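Long-range contacts in redox-sensing transcriptional repressor Rex (Thermoanaerobacter ethanolicus, PDB 3WGH), which probably represses transcription in response to the cellular NADH/NAD+ balance, binding both DNA and the dinucleotide as a homodimer: residues I154-A159 against F177-L182; K113-I118 against L125-V130; E136-F141 against D164-A169. All coordinates share one frame; numbering follows the deposited sequence.

Contact 1. Residues I154-A159 against F177-L182; sequences IPKDNA and FLPIDL. With ZN (zinc ion), chain G; NAI (1,4-dihydronicotinamide adenine dinucleotide), chain I.
Leu178, Pro179 and Ile180 press on Ile154, Lys156 and Ala159, joining two loops that each follow a strand of the nucleotide-binding sheet. No hydrogen bond passes between the loops; both reach instead for the same dinucleotide. At the start of 177-182, Phe177 O receives the nicotinamide amide N7N at 2.8 Å (N-H...O 146°), while its ring packs against Leu95 and against Leu195 of the second subunit. Leu178 comes next, its CD1 lying among Ile154 O, Pro155 O, Lys156 CA and Ala159 CB. Its CD2 also lies beside Ile154 O, the carbonyl that accepts the ribose hydroxyl O3D of NADH at 2.8 Å. On the cofactor side of this pair, Ile154 CG2 lies over the adenine, 3.3 Å from C4A. Pro179, the centre of an inverse gamma turn, meets the aliphatic part of Lys156 at about a right angle, Pro179 CG to Lys156 CD 4.0 Å. Ile180 then divides its branches: CG2 lies beside Lys156 CB and CD, and CD1 touches Ala159 CB at 3.8 Å, an arrangement set by placing CG1 between backbone N and carbonyl carbon (chi1 62°). Asp181 turns elsewhere, its OD1 binding a zinc ion at 2.3 Å together with Glu24 of the second subunit. Leu182 brings CD2 near Ala159 O. Loops at strand ends that share one dinucleotide in this way mark the cofactor cleft of a Rossmann fold.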
loop_
_atom_site.group_PDB
_atom_site.type_symbol
_atom_site.label_atom_id
_atom_site.label_comp_id
_atom_site.label_asym_id
_atom_site.label_seq_id
_atom_site.Cartn_x
_atom_site.Cartn_y
_atom_site.Cartn_z
ATOM N N ILE B 154 3.015 2.432 15.247
ATOM C CA ILE B 154 2.532 2.365 16.641
ATOM C C ILE B 154 1.013 2.454 16.624
ATOM O O ILE B 154 0.441 2.850 15.635
ATOM C CB ILE B 154 3.127 3.510 17.514
ATOM C CG1 ILE B 154 2.898 4.896 16.900
ATOM C CG2 ILE B 154 4.637 3.325 17.767
ATOM C CD1 ILE B 154 3.120 6.055 17.920
ATOM N N PRO B 155 0.338 2.085 17.724
ATOM C CA PRO B 155 -1.112 2.261 17.750
ATOM C C PRO B 155 -1.463 3.738 17.646
ATOM O O PRO B 155 -0.594 4.624 17.885
ATOM C CB PRO B 155 -1.531 1.717 19.147
ATOM C CG PRO B 155 -0.324 1.027 19.721
ATOM C CD PRO B 155 0.888 1.613 19.005
ATOM N N LYS B 156 -2.714 4.035 17.315
ATOM C CA LYS B 156 -3.055 5.421 17.036
ATOM C C LYS B 156 -3.182 6.395 18.218
ATOM O O LYS B 156 -3.068 7.607 18.011
ATOM C CB LYS B 156 -4.232 5.546 16.076
ATOM C CG LYS B 156 -5.572 5.111 16.629
ATOM C CD LYS B 156 -6.546 4.934 15.453
ATOM C CE LYS B 156 -7.904 4.408 15.901
ATOM N NZ LYS B 156 -8.324 5.008 17.194
ATOM N N ASP B 157 -3.363 5.895 19.441
ATOM C CA ASP B 157 -3.724 6.740 20.588
ATOM C C ASP B 157 -2.654 7.763 20.962
ATOM O O ASP B 157 -1.510 7.401 21.266
ATOM C CB ASP B 157 -4.142 5.883 21.818
ATOM C CG ASP B 157 -2.998 4.970 22.339
ATOM O OD1 ASP B 157 -2.082 5.463 23.036
ATOM O OD2 ASP B 157 -3.017 3.751 22.047
ATOM N N ASN B 158 -3.017 9.046 20.932
ATOM C CA ASN B 158 -2.058 10.134 21.201
ATOM C C ASN B 158 -0.758 10.060 20.337
ATOM O O ASN B 158 0.269 10.599 20.714
ATOM C CB ASN B 158 -1.733 10.226 22.718
ATOM C CG ASN B 158 -1.140 11.617 23.142
ATOM O OD1 ASN B 158 -1.575 12.662 22.662
ATOM N ND2 ASN B 158 -0.145 11.603 24.048
ATOM N N ALA B 159 -0.855 9.421 19.163
ATOM C CA ALA B 159 0.247 9.335 18.173
ATOM C C ALA B 159 0.835 10.661 17.716
ATOM O O ALA B 159 1.982 10.677 17.298
ATOM C CB ALA B 159 -0.217 8.553 16.893
ATOM N N PHE B 177 1.963 4.573 8.890
ATOM C CA PHE B 177 0.981 3.517 8.729
ATOM C C PHE B 177 -0.281 3.735 9.567
ATOM O O PHE B 177 -1.244 2.978 9.453
ATOM C CB PHE B 177 1.603 2.148 9.079
ATOM C CG PHE B 177 2.558 1.660 8.040
ATOM C CD1 PHE B 177 2.136 0.767 7.057
ATOM C CD2 PHE B 177 3.867 2.187 7.981
ATOM C CE1 PHE B 177 3.063 0.353 6.002
ATOM C CE2 PHE B 177 4.798 1.730 7.017
ATOM C CZ PHE B 177 4.395 0.840 6.023
ATOM N N LEU B 178 -0.308 4.731 10.429
ATOM C CA LEU B 178 -1.509 4.798 11.292
ATOM C C LEU B 178 -2.712 5.349 10.576
ATOM O O LEU B 178 -2.595 6.296 9.831
ATOM C CB LEU B 178 -1.281 5.597 12.561
ATOM C CG LEU B 178 0.055 5.654 13.277
ATOM C CD1 LEU B 178 -0.240 5.988 14.706
ATOM C CD2 LEU B 178 1.003 4.449 13.126
ATOM N N PRO B 179 -3.912 4.857 10.928
ATOM C CA PRO B 179 -5.069 5.356 10.225
ATOM C C PRO B 179 -5.595 6.669 10.824
ATOM O O PRO B 179 -6.779 6.763 11.112
ATOM C CB PRO B 179 -6.093 4.216 10.410
ATOM C CG PRO B 179 -5.805 3.698 11.772
ATOM C CD PRO B 179 -4.267 3.788 11.882
ATOM N N ILE B 180 -4.747 7.675 11.018
ATOM C CA ILE B 180 -5.256 8.987 11.438
ATOM C C ILE B 180 -4.609 10.037 10.574
ATOM O O ILE B 180 -3.756 9.718 9.744
ATOM C CB ILE B 180 -4.939 9.305 12.904
ATOM C CG1 ILE B 180 -3.446 9.359 13.157
ATOM C CG2 ILE B 180 -5.525 8.260 13.817
ATOM C CD1 ILE B 180 -3.142 9.394 14.628
ATOM N N ASP B 181 -5.034 11.277 10.737
ATOM C CA ASP B 181 -4.331 12.400 10.154
ATOM C C ASP B 181 -3.301 12.975 11.103
ATOM O O ASP B 181 -3.654 13.679 12.070
ATOM C CB ASP B 181 -5.314 13.510 9.873
ATOM C CG ASP B 181 -6.266 13.146 8.809
ATOM O OD1 ASP B 181 -5.785 12.713 7.755
ATOM O OD2 ASP B 181 -7.481 13.300 9.041
ATOM N N LEU B 182 -2.037 12.723 10.806
ATOM C CA LEU B 182 -0.964 13.400 11.532
ATOM C C LEU B 182 -0.764 14.846 11.036
ATOM O O LEU B 182 -0.888 15.138 9.860
ATOM C CB LEU B 182 0.323 12.573 11.456
ATOM C CG LEU B 182 0.322 11.195 12.139
ATOM C CD1 LEU B 182 1.642 10.524 11.761
ATOM C CD2 LEU B 182 0.262 11.333 13.663
HETATM ZN ZN ZN G . -7.462 12.883 6.168
HETATM P PA NAI I . 1.262 -3.993 17.500
HETATM O O1A NAI I . 0.476 -3.780 18.756
HETATM O O2A NAI I . 1.776 -5.337 17.087
HETATM O O5B NAI I . 2.568 -3.081 17.620
HETATM C C5B NAI I . 2.575 -1.760 18.154
HETATM C C4B NAI I . 3.917 -1.586 18.870
HETATM O O4B NAI I . 4.048 -0.225 19.178
HETATM C C3B NAI I . 3.957 -2.330 20.226
HETATM O O3B NAI I . 5.233 -2.953 20.367
HETATM C C2B NAI I . 3.899 -1.215 21.259
HETATM O O2B NAI I . 4.678 -1.461 22.429
HETATM C C1B NAI I . 4.610 -0.112 20.492
HETATM N N9A NAI I . 4.293 1.250 20.965
HETATM C C8A NAI I . 3.141 1.663 21.546
HETATM N N7A NAI I . 3.287 3.001 21.748
HETATM C C5A NAI I . 4.523 3.381 21.347
HETATM C C6A NAI I . 5.236 4.573 21.322
HETATM N N6A NAI I . 4.655 5.699 21.789
HETATM N N1A NAI I . 6.480 4.638 20.790
HETATM C C2A NAI I . 7.084 3.533 20.360
HETATM N N3A NAI I . 6.426 2.376 20.420
HETATM C C4A NAI I . 5.149 2.275 20.867
HETATM O O3 NAI I . 0.396 -3.280 16.316
HETATM P PN NAI I . 0.637 -3.573 14.751
HETATM O O1N NAI I . -0.351 -4.631 14.413
HETATM O O2N NAI I . 2.146 -3.706 14.619
HETATM O O5D NAI I . 0.175 -2.196 14.025
HETATM C C5D NAI I . 0.939 -0.988 14.120
HETATM C C4D NAI I . 0.093 0.109 13.487
HETATM O O4D NAI I . -0.100 -0.089 12.068
HETATM C C3D NAI I . -1.290 0.175 14.131
HETATM O O3D NAI I . -1.583 1.570 14.241
HETATM C C2D NAI I . -2.196 -0.427 13.080
HETATM O O2D NAI I . -3.545 0.048 13.270
HETATM C C1D NAI I . -1.499 0.026 11.786
HETATM N N1N NAI I . -1.836 -0.734 10.570
HETATM C C2N NAI I . -2.128 -0.027 9.434
HETATM C C3N NAI I . -2.498 -0.586 8.281
HETATM C C7N NAI I . -2.703 0.308 7.112
HETATM O O7N NAI I . -3.317 -0.027 6.096
HETATM N N7N NAI I . -2.078 1.491 7.177
HETATM C C4N NAI I . -2.621 -2.109 8.171
HETATM C C5N NAI I . -2.282 -2.807 9.476
HETATM C C6N NAI I . -1.897 -2.129 10.565
#

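Contact 2. Residues K113-I118 against L125-V130; sequences KGIFDI and LKIRDV. With NAI (1,4-dihydronicotinamide adenine dinucleotide), chain I.
Ile115 and Val130 meet through methyl groups, and the flat groups stand at and just beyond the end of strand 110-117, where the chain reaches NADH. Ile118, in the loop that follows the strand, lies over one face of the cofactor's adenine, opposite Ile154, with Ile118 CG1 3.7 Å from C4A. The carboxylate of Asp117 takes both hydroxyls of the adenosine ribose, O3B on OD1 at 2.6 Å and O2B on OD2 at 2.7 Å. Placing CG anti to the backbone N (chi1 -155°) directs the carboxylate at that ribose. Each oxygen also receives a backbone amide, from Ala92 on OD1 and from Asn119 on OD2, which should fix the rotation of the group. The Phe116 ring forms an edge-to-face pair with Phe141.

No hydrogen bond joins the segments; the side-chain contacts are apolar. Ile115 and Val130 cross at about a right angle, CG2 to CG2 4.1 Å, while the other methyl of Val130, CG1, lies 4.0 Å from Lys113 O. Ile115 CD1 reaches Ile127 CD1 more loosely, at 4.4 Å. Ile127 and Val130 are themselves held together by two backbone hydrogen bonds, closing a type II' turn between strands 126-127 and 130-134. A tight hairpin thus borders the sheet. Asp117, at the end of the strand next to the one leading into the glycine-rich loop, is the acidic ribose-binding residue characteristic of NAD-binding Rossmann folds.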
loop_
_atom_site.group_PDB
_atom_site.type_symbol
_atom_site.label_atom_id
_atom_site.label_comp_id
_atom_site.label_asym_id
_atom_site.label_seq_id
_atom_site.Cartn_x
_atom_site.Cartn_y
_atom_site.Cartn_z
ATOM N N LYS B 113 18.615 2.211 10.692
ATOM C CA LYS B 113 19.614 2.578 11.676
ATOM C C LYS B 113 19.185 2.248 13.110
ATOM O O LYS B 113 20.025 2.051 13.964
ATOM C CB LYS B 113 19.996 4.056 11.570
ATOM C CG LYS B 113 20.664 4.494 10.267
ATOM C CD LYS B 113 22.093 4.012 10.129
ATOM C CE LYS B 113 23.042 4.944 10.909
ATOM N NZ LYS B 113 22.833 6.438 10.599
ATOM N N GLY B 114 17.886 2.242 13.397
ATOM C CA GLY B 114 17.465 1.851 14.729
ATOM C C GLY B 114 15.969 1.573 14.777
ATOM O O GLY B 114 15.227 1.949 13.839
ATOM N N ILE B 115 15.535 0.858 15.817
ATOM C CA ILE B 115 14.130 0.533 15.979
ATOM C C ILE B 115 13.772 0.749 17.430
ATOM O O ILE B 115 14.571 0.411 18.305
ATOM C CB ILE B 115 13.796 -0.898 15.491
ATOM C CG1 ILE B 115 12.299 -1.173 15.648
ATOM C CG2 ILE B 115 14.538 -1.938 16.311
ATOM C CD1 ILE B 115 11.758 -2.192 14.620
ATOM N N PHE B 116 12.624 1.381 17.681
ATOM C CA PHE B 116 12.301 1.967 18.961
ATOM C C PHE B 116 10.970 1.459 19.412
ATOM O O PHE B 116 10.092 1.222 18.590
ATOM C CB PHE B 116 12.329 3.500 18.879
ATOM C CG PHE B 116 13.705 4.034 18.533
ATOM C CD1 PHE B 116 14.638 4.340 19.561
ATOM C CD2 PHE B 116 14.111 4.100 17.213
ATOM C CE1 PHE B 116 15.951 4.789 19.233
ATOM C CE2 PHE B 116 15.394 4.561 16.867
ATOM C CZ PHE B 116 16.330 4.852 17.882
ATOM N N ASP B 117 10.854 1.161 20.709
ATOM C CA ASP B 117 9.572 0.707 21.283
ATOM C C ASP B 117 9.436 1.214 22.720
ATOM O O ASP B 117 10.436 1.668 23.305
ATOM C CB ASP B 117 9.457 -0.819 21.222
ATOM C CG ASP B 117 7.988 -1.292 21.223
ATOM O OD1 ASP B 117 7.439 -1.634 20.141
ATOM O OD2 ASP B 117 7.346 -1.254 22.299
ATOM N N ILE B 118 8.213 1.277 23.257
ATOM C CA ILE B 118 8.070 1.622 24.694
ATOM C C ILE B 118 8.032 0.365 25.585
ATOM O O ILE B 118 7.880 0.483 26.783
ATOM C CB ILE B 118 6.751 2.353 25.053
ATOM C CG1 ILE B 118 5.540 1.599 24.492
ATOM C CG2 ILE B 118 6.778 3.789 24.720
ATOM C CD1 ILE B 118 4.249 2.351 24.708
ATOM N N LEU B 125 15.982 -6.821 21.719
ATOM C CA LEU B 125 15.678 -7.766 20.650
ATOM C C LEU B 125 16.432 -7.387 19.376
ATOM O O LEU B 125 16.516 -6.210 19.026
ATOM C CB LEU B 125 14.155 -7.865 20.421
ATOM C CG LEU B 125 13.589 -8.688 19.252
ATOM C CD1 LEU B 125 13.548 -10.197 19.560
ATOM C CD2 LEU B 125 12.200 -8.185 18.845
ATOM N N LYS B 126 16.994 -8.390 18.706
ATOM C CA LYS B 126 17.779 -8.220 17.488
ATOM C C LYS B 126 16.929 -8.473 16.248
ATOM O O LYS B 126 16.361 -9.547 16.081
ATOM C CB LYS B 126 18.949 -9.209 17.463
ATOM C CG LYS B 126 20.189 -8.784 18.244
ATOM C CD LYS B 126 21.242 -8.114 17.341
ATOM C CE LYS B 126 22.677 -8.366 17.867
ATOM N NZ LYS B 126 22.847 -7.917 19.283
ATOM N N ILE B 127 16.859 -7.481 15.373
ATOM C CA ILE B 127 16.228 -7.633 14.069
ATOM C C ILE B 127 17.260 -7.160 13.050
ATOM O O ILE B 127 17.763 -6.036 13.136
ATOM C CB ILE B 127 14.880 -6.836 13.974
ATOM C CG1 ILE B 127 13.898 -7.351 15.028
ATOM C CG2 ILE B 127 14.243 -6.976 12.563
ATOM C CD1 ILE B 127 12.962 -6.302 15.618
ATOM N N ARG B 128 17.605 -8.041 12.114
ATOM C CA ARG B 128 18.800 -7.876 11.284
ATOM C C ARG B 128 19.977 -7.503 12.171
ATOM O O ARG B 128 20.376 -8.253 13.057
ATOM C CB ARG B 128 18.611 -6.790 10.213
ATOM C CG ARG B 128 17.187 -6.573 9.711
ATOM C CD ARG B 128 17.002 -7.056 8.278
ATOM N NE ARG B 128 16.736 -8.493 8.226
ATOM C CZ ARG B 128 17.591 -9.402 7.759
ATOM N NH1 ARG B 128 17.249 -10.688 7.756
ATOM N NH2 ARG B 128 18.780 -9.036 7.285
ATOM N N ASP B 129 20.507 -6.309 11.952
ATOM C CA ASP B 129 21.708 -5.887 12.669
ATOM C C ASP B 129 21.390 -4.811 13.705
ATOM O O ASP B 129 22.289 -4.122 14.185
ATOM C CB ASP B 129 22.780 -5.393 11.679
ATOM C CG ASP B 129 22.207 -4.501 10.586
ATOM O OD1 ASP B 129 22.766 -3.404 10.339
ATOM O OD2 ASP B 129 21.190 -4.892 9.966
ATOM N N VAL B 130 20.109 -4.622 14.007
ATOM C CA VAL B 130 19.740 -3.533 14.894
ATOM C C VAL B 130 19.095 -4.102 16.122
ATOM O O VAL B 130 18.599 -5.210 16.082
ATOM C CB VAL B 130 18.858 -2.433 14.210
ATOM C CG1 VAL B 130 19.636 -1.796 13.090
ATOM C CG2 VAL B 130 17.549 -2.990 13.694
HETATM P PA NAI I . 1.262 -3.993 17.500
HETATM O O1A NAI I . 0.476 -3.780 18.756
HETATM O O2A NAI I . 1.776 -5.337 17.087
HETATM O O5B NAI I . 2.568 -3.081 17.620
HETATM C C5B NAI I . 2.575 -1.760 18.154
HETATM C C4B NAI I . 3.917 -1.586 18.870
HETATM O O4B NAI I . 4.048 -0.225 19.178
HETATM C C3B NAI I . 3.957 -2.330 20.226
HETATM O O3B NAI I . 5.233 -2.953 20.367
HETATM C C2B NAI I . 3.899 -1.215 21.259
HETATM O O2B NAI I . 4.678 -1.461 22.429
HETATM C C1B NAI I . 4.610 -0.112 20.492
HETATM N N9A NAI I . 4.293 1.250 20.965
HETATM C C8A NAI I . 3.141 1.663 21.546
HETATM N N7A NAI I . 3.287 3.001 21.748
HETATM C C5A NAI I . 4.523 3.381 21.347
HETATM C C6A NAI I . 5.236 4.573 21.322
HETATM N N6A NAI I . 4.655 5.699 21.789
HETATM N N1A NAI I . 6.480 4.638 20.790
HETATM C C2A NAI I . 7.084 3.533 20.360
HETATM N N3A NAI I . 6.426 2.376 20.420
HETATM C C4A NAI I . 5.149 2.275 20.867
HETATM O O3 NAI I . 0.396 -3.280 16.316
HETATM P PN NAI I . 0.637 -3.573 14.751
HETATM O O1N NAI I . -0.351 -4.631 14.413
HETATM O O2N NAI I . 2.146 -3.706 14.619
HETATM O O5D NAI I . 0.175 -2.196 14.025
HETATM C C5D NAI I . 0.939 -0.988 14.120
HETATM C C4D NAI I . 0.093 0.109 13.487
HETATM O O4D NAI I . -0.100 -0.089 12.068
HETATM C C3D NAI I . -1.290 0.175 14.131
HETATM O O3D NAI I . -1.583 1.570 14.241
HETATM C C2D NAI I . -2.196 -0.427 13.080
HETATM O O2D NAI I . -3.545 0.048 13.270
HETATM C C1D NAI I . -1.499 0.026 11.786
HETATM N N1N NAI I . -1.836 -0.734 10.570
HETATM C C2N NAI I . -2.128 -0.027 9.434
HETATM C C3N NAI I . -2.498 -0.586 8.281
HETATM C C7N NAI I . -2.703 0.308 7.112
HETATM O O7N NAI I . -3.317 -0.027 6.096
HETATM N N7N NAI I . -2.078 1.491 7.177
HETATM C C4N NAI I . -2.621 -2.109 8.171
HETATM C C5N NAI I . -2.282 -2.807 9.476
HETATM C C6N NAI I . -1.897 -2.129 10.565
#

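Contact 3. Residues E136-F141 against D164-A169; sequences ETVEDF and DRLVRA. With ZN (zinc ion), chain L.
Glu139 faces Arg165 and Arg168 in a salt-bridge network that links helices 138-144 and 159-168, two helices of the Rossmann domain. The charged part is centred on the Glu139 carboxylate. Arg165 NE donates to Glu139 OE2 at 2.6 Å, nearly straight (168°); OE2 lies close to the guanidinium plane and accepts through its anti lone pair. The two planes are nonetheless turned 62° apart, and the second donor, Arg165 NH2, makes just a weak bond to the same oxygen. Arg168 NE makes a weak bond to Glu139 OE1 at 3.3 Å, with the flat groups almost perpendicular. One carboxylate is thereby shared between two arginines, which would be expected to stabilise its negative charge.

Backbone carbonyls add to the grip on Arg165. A bend at chi3 (68°) turns its guanidinium toward the start of the other helix, where NH2 makes a weak bond to Glu136 O at 3.0 Å and NH1 bonds to Val135 O.

Van der Waals contacts flank the network. Val138 CG1 lies 3.5 Å above one face of the Arg165 guanidinium, toward its rim, and Val138 CG2 approaches Leu166 CD2 at 4.3 Å. Where the backbones come closest, the small Ala169 side chain sits against Glu139, Ala169 CB to Glu139 CA 3.7 Å.

Metal binding belongs to the exposed end: Glu136 OE2 binds a zinc ion at 2.5 Å, and a water oxygen lies 2.4 Å from the metal.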
loop_
_atom_site.group_PDB
_atom_site.type_symbol
_atom_site.label_atom_id
_atom_site.label_comp_id
_atom_site.label_asym_id
_atom_site.label_seq_id
_atom_site.Cartn_x
_atom_site.Cartn_y
_atom_site.Cartn_z
ATOM N N GLU B 136 12.490 6.433 24.400
ATOM C CA GLU B 136 12.795 7.590 25.224
ATOM C C GLU B 136 13.964 8.362 24.647
ATOM O O GLU B 136 14.027 9.595 24.732
ATOM C CB GLU B 136 13.106 7.135 26.674
ATOM C CG GLU B 136 13.274 8.286 27.675
ATOM C CD GLU B 136 11.948 8.989 27.960
ATOM O OE1 GLU B 136 10.899 8.529 27.423
ATOM O OE2 GLU B 136 11.959 10.010 28.701
ATOM N N THR B 137 14.877 7.615 24.039
ATOM C CA THR B 137 16.107 8.134 23.491
ATOM C C THR B 137 16.007 8.537 21.977
ATOM O O THR B 137 17.010 8.853 21.384
ATOM C CB THR B 137 17.226 7.073 23.545
ATOM O OG1 THR B 137 16.844 5.952 22.726
ATOM C CG2 THR B 137 17.556 6.596 25.017
ATOM N N VAL B 138 14.829 8.450 21.352
ATOM C CA VAL B 138 14.738 8.649 19.901
ATOM C C VAL B 138 15.188 10.031 19.382
ATOM O O VAL B 138 15.873 10.132 18.347
ATOM C CB VAL B 138 13.309 8.275 19.406
ATOM C CG1 VAL B 138 12.309 9.368 19.757
ATOM C CG2 VAL B 138 13.313 7.932 17.916
ATOM N N GLU B 139 14.835 11.095 20.092
ATOM C CA GLU B 139 15.164 12.459 19.643
ATOM C C GLU B 139 16.700 12.658 19.616
ATOM O O GLU B 139 17.271 13.152 18.636
ATOM C CB GLU B 139 14.549 13.516 20.563
ATOM C CG GLU B 139 13.050 13.607 20.459
ATOM C CD GLU B 139 12.449 14.539 21.501
ATOM O OE1 GLU B 139 12.850 15.726 21.576
ATOM O OE2 GLU B 139 11.538 14.082 22.222
ATOM N N ASP B 140 17.356 12.244 20.698
ATOM C CA ASP B 140 18.801 12.177 20.682
ATOM C C ASP B 140 19.365 11.357 19.498
ATOM O O ASP B 140 20.315 11.791 18.856
ATOM C CB ASP B 140 19.286 11.600 22.013
ATOM C CG ASP B 140 19.239 12.628 23.135
ATOM O OD1 ASP B 140 19.350 13.845 22.842
ATOM O OD2 ASP B 140 19.157 12.232 24.323
ATOM N N PHE B 141 18.811 10.159 19.266
ATOM C CA PHE B 141 19.289 9.256 18.240
ATOM C C PHE B 141 19.150 9.882 16.845
ATOM O O PHE B 141 20.034 9.742 16.005
ATOM C CB PHE B 141 18.487 7.935 18.302
ATOM C CG PHE B 141 19.058 6.829 17.450
ATOM C CD1 PHE B 141 19.949 5.908 17.994
ATOM C CD2 PHE B 141 18.735 6.739 16.089
ATOM C CE1 PHE B 141 20.536 4.919 17.191
ATOM C CE2 PHE B 141 19.266 5.742 15.293
ATOM C CZ PHE B 141 20.176 4.809 15.848
ATOM N N ASP B 164 5.248 14.558 16.842
ATOM C CA ASP B 164 5.808 15.861 17.219
ATOM C C ASP B 164 7.282 15.710 17.701
ATOM O O ASP B 164 8.103 16.557 17.403
ATOM C CB ASP B 164 4.979 16.561 18.315
ATOM C CG ASP B 164 3.622 17.060 17.825
ATOM O OD1 ASP B 164 3.409 17.219 16.601
ATOM O OD2 ASP B 164 2.745 17.326 18.695
ATOM N N ARG B 165 7.560 14.658 18.481
ATOM C CA ARG B 165 8.902 14.351 18.923
ATOM C C ARG B 165 9.841 14.130 17.755
ATOM O O ARG B 165 10.940 14.676 17.767
ATOM C CB ARG B 165 8.927 13.122 19.848
ATOM C CG ARG B 165 8.285 13.355 21.250
ATOM C CD ARG B 165 8.530 12.144 22.158
ATOM N NE ARG B 165 9.951 12.029 22.488
ATOM C CZ ARG B 165 10.567 10.888 22.794
ATOM N NH1 ARG B 165 9.900 9.736 22.826
ATOM N NH2 ARG B 165 11.864 10.898 23.047
ATOM N N LEU B 166 9.413 13.356 16.742
ATOM C CA LEU B 166 10.233 13.201 15.513
ATOM C C LEU B 166 10.472 14.511 14.795
ATOM O O LEU B 166 11.597 14.813 14.313
ATOM C CB LEU B 166 9.644 12.183 14.500
ATOM C CG LEU B 166 9.140 10.871 15.094
ATOM C CD1 LEU B 166 8.355 9.926 14.058
ATOM C CD2 LEU B 166 10.224 10.139 15.823
ATOM N N VAL B 167 9.414 15.283 14.640
ATOM C CA VAL B 167 9.543 16.512 13.885
ATOM C C VAL B 167 10.520 17.489 14.609
ATOM O O VAL B 167 11.444 18.053 14.004
ATOM C CB VAL B 167 8.148 17.159 13.706
ATOM C CG1 VAL B 167 8.287 18.687 13.424
ATOM C CG2 VAL B 167 7.449 16.456 12.555
ATOM N N ARG B 168 10.335 17.662 15.913
ATOM C CA ARG B 168 11.170 18.638 16.588
ATOM C C ARG B 168 12.616 18.166 16.763
ATOM O O ARG B 168 13.472 19.006 16.899
ATOM C CB ARG B 168 10.545 19.119 17.907
ATOM C CG ARG B 168 10.734 18.168 19.017
ATOM C CD ARG B 168 10.317 18.847 20.319
ATOM N NE ARG B 168 10.353 17.938 21.466
ATOM C CZ ARG B 168 9.269 17.394 22.007
ATOM N NH1 ARG B 168 9.380 16.618 23.080
ATOM N NH2 ARG B 168 8.075 17.622 21.458
ATOM N N ALA B 169 12.884 16.857 16.657
ATOM C CA ALA B 169 14.240 16.358 16.532
ATOM C C ALA B 169 14.870 16.533 15.143
ATOM O O ALA B 169 16.040 16.197 14.962
ATOM C CB ALA B 169 14.345 14.905 16.977
HETATM ZN ZN ZN L . 10.355 11.666 27.796
HETATM O O HOH W 1 12.206 12.734 26.764
#

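Overall arrangement
Followed from the N terminus, the chain closes contact 2 first, a short loop that returns from strand 110-117 to the hairpin beginning at 126-127. Contact 3 opens next, but before its second segment arrives the chain has already passed through 154-159, so contacts 3 and 1 cross: 136-141, 154-159, 164-169, 177-182. Nothing nests. Contacts 2 and 3 touch where Phe116 packs on Thr137 and Val138, tying the strand to the helix beside it. Contacts 1 and 2 do not touch, their nearest atoms about 6 Å apart, yet both bind the same NADH. Sheet edge, helical layer and cofactor cleft are thus joined within one domain.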